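Local coordinates for heavy-metal chelation domain-containing protein (Pyrococcus horikoshii, PDB 3NPG) that is of unknown function but, as a DUF364-family protein with a putative heavy-metal chelation domain, may bind heavy metals, at residues E164-I169 and A187-L192. Sequence-based numbering, arbitrary orientation.
Sequences EVDGII and AKKAKL
The side chains of Asp-166 and Lys-189 run alongside each other in the same direction, where the start of strand 167-171 meets the loop that follows helix 180-186. The carboxylate touches the methylene rather than the ammonium: Asp-166 OD1 is 3.3 Å from Lys-189 CE but 4.1 Å from Lys-189 NZ, a charge pairing too long for a salt bridge. Lys-189 leaves its backbone with CG anti to the N (chi1 -170°), and a bend at chi3 (105°) then places CE by Asp-166 OD1. A water donates to both Asp-166 OD1 and Lys-189 O, tying carboxylate to loop backbone, while Asp-166 OD2 accepts from the backbone N of Arg-118 on the neighbouring strand.

Beside this pair the main chains join. Lys-191 N donates to Asp-166 O at 2.9 Å; CA of Ala-190 lies against the same oxygen, adding a CA-H...O contact. Lys-191 CG also packs on that oxygen, and the extended chain beyond carries NZ to Glu-115 O. One step on, Ile-168 N reaches Leu-192 O at 2.8 Å, and Gly-167 pairs with Leu-192 as a parallel bridge.

The apolar side of the contact rests on Ile-168. Its CG1 stands beside the backbone N, and CD1 continues outward, near anti (chi2 162°), to meet two methyls of the loop, Ala-187 CB at 3.6 Å and Ala-190 CB at 3.8 Å.

The segments thus join adjacent parallel strands of the Rossmann-like sheet, at the return from helix 180-186 that completes a beta-alpha-beta crossover. Chemically, backbone bonds and methyl packing around the buried Ile-168 set the alignment, while the exposed lysines probably add a diffuse electrostatic attraction around an aspartate whose hydrogen bonds run to a backbone N-H and to a water.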
loop_
_atom_site.group_PDB
_atom_site.type_symbol
_atom_site.label_atom_id
_atom_site.label_comp_id
_atom_site.label_asym_id
_atom_site.label_seq_id
_atom_site.Cartn_x
_atom_site.Cartn_y
_atom_site.Cartn_z
ATOM N N GLU A 164 27.718 -5.437 5.002
ATOM C CA GLU A 164 28.743 -4.652 4.294
ATOM C C GLU A 164 28.947 -3.232 4.874
ATOM O O GLU A 164 29.893 -2.538 4.474
ATOM C CB GLU A 164 28.421 -4.568 2.784
ATOM C CG GLU A 164 28.250 -5.921 2.102
ATOM C CD GLU A 164 29.469 -6.822 2.115
ATOM O OE1 GLU A 164 30.603 -6.292 2.090
ATOM O OE2 GLU A 164 29.288 -8.060 2.098
ATOM N N VAL A 165 28.066 -2.801 5.803
ATOM C CA VAL A 165 28.121 -1.443 6.367
ATOM C C VAL A 165 28.898 -1.371 7.699
ATOM O O VAL A 165 28.925 -2.343 8.460
ATOM C CB VAL A 165 26.717 -0.795 6.474
ATOM C CG1 VAL A 165 26.069 -0.677 5.103
ATOM C CG2 VAL A 165 25.821 -1.574 7.435
ATOM N N ASP A 166 29.506 -0.201 7.982
ATOM C CA ASP A 166 30.297 0.026 9.197
ATOM C C ASP A 166 29.439 0.650 10.294
ATOM O O ASP A 166 29.784 0.565 11.475
ATOM C CB ASP A 166 31.499 0.933 8.893
ATOM C CG ASP A 166 32.208 0.577 7.614
ATOM O OD1 ASP A 166 32.891 -0.468 7.586
ATOM O OD2 ASP A 166 32.064 1.329 6.629
ATOM N N GLY A 167 28.364 1.322 9.889
ATOM C CA GLY A 167 27.437 1.966 10.810
ATOM C C GLY A 167 25.990 1.723 10.448
ATOM O O GLY A 167 25.651 1.619 9.266
ATOM N N ILE A 168 25.120 1.606 11.468
ATOM C CA ILE A 168 23.684 1.380 11.264
ATOM C C ILE A 168 22.852 2.363 12.081
ATOM O O ILE A 168 23.036 2.465 13.298
ATOM C CB ILE A 168 23.295 -0.102 11.576
ATOM C CG1 ILE A 168 23.964 -1.073 10.583
ATOM C CG2 ILE A 168 21.764 -0.287 11.585
ATOM C CD1 ILE A 168 23.992 -2.463 11.031
ATOM N N ILE A 169 21.929 3.089 11.412
ATOM C CA ILE A 169 20.971 3.966 12.090
ATOM C C ILE A 169 19.580 3.419 11.835
ATOM O O ILE A 169 19.015 3.642 10.758
ATOM C CB ILE A 169 21.118 5.463 11.660
ATOM C CG1 ILE A 169 22.552 5.973 11.893
ATOM C CG2 ILE A 169 20.097 6.345 12.385
ATOM C CD1 ILE A 169 22.783 7.334 11.378
ATOM N N ALA A 187 24.342 -7.494 11.107
ATOM C CA ALA A 187 25.327 -6.430 11.355
ATOM C C ALA A 187 26.710 -7.036 11.656
ATOM O O ALA A 187 27.242 -6.862 12.757
ATOM C CB ALA A 187 24.870 -5.567 12.515
ATOM N N LYS A 188 27.282 -7.756 10.668
ATOM C CA LYS A 188 28.541 -8.505 10.815
ATOM C C LYS A 188 29.759 -7.605 11.055
ATOM O O LYS A 188 30.612 -7.940 11.880
ATOM C CB LYS A 188 28.793 -9.402 9.573
ATOM C CG LYS A 188 27.596 -10.252 9.140
ATOM C CD LYS A 188 27.343 -11.427 10.072
ATOM C CE LYS A 188 26.260 -12.331 9.538
ATOM N NZ LYS A 188 25.842 -13.339 10.544
ATOM N N LYS A 189 29.865 -6.496 10.301
ATOM C CA LYS A 189 31.050 -5.630 10.288
ATOM C C LYS A 189 30.778 -4.239 10.953
ATOM O O LYS A 189 31.704 -3.426 11.103
ATOM C CB LYS A 189 31.522 -5.462 8.826
ATOM C CG LYS A 189 32.858 -4.786 8.654
ATOM C CD LYS A 189 33.330 -4.855 7.212
ATOM C CE LYS A 189 33.177 -3.537 6.496
ATOM N NZ LYS A 189 33.726 -3.594 5.118
ATOM N N ALA A 190 29.518 -3.986 11.363
ATOM C CA ALA A 190 29.144 -2.703 11.956
ATOM C C ALA A 190 29.736 -2.523 13.337
ATOM O O ALA A 190 29.658 -3.428 14.174
ATOM C CB ALA A 190 27.636 -2.561 12.006
ATOM N N LYS A 191 30.376 -1.369 13.563
ATOM C CA LYS A 191 30.987 -1.030 14.856
ATOM C C LYS A 191 30.126 -0.011 15.620
ATOM O O LYS A 191 30.333 0.213 16.819
ATOM C CB LYS A 191 32.438 -0.502 14.665
ATOM C CG LYS A 191 32.635 0.381 13.427
ATOM C CD LYS A 191 34.109 0.671 13.178
ATOM C CE LYS A 191 34.307 1.535 11.969
ATOM N NZ LYS A 191 35.743 1.828 11.735
ATOM N N LEU A 192 29.122 0.557 14.933
ATOM C CA LEU A 192 28.238 1.570 15.487
ATOM C C LEU A 192 26.780 1.277 15.078
ATOM O O LEU A 192 26.452 1.353 13.896
ATOM C CB LEU A 192 28.680 2.962 14.975
ATOM C CG LEU A 192 27.904 4.174 15.495
ATOM C CD1 LEU A 192 28.156 4.397 16.976
ATOM C CD2 LEU A 192 28.291 5.402 14.744
HETATM O O HOH W 1 34.065 -2.063 10.075
#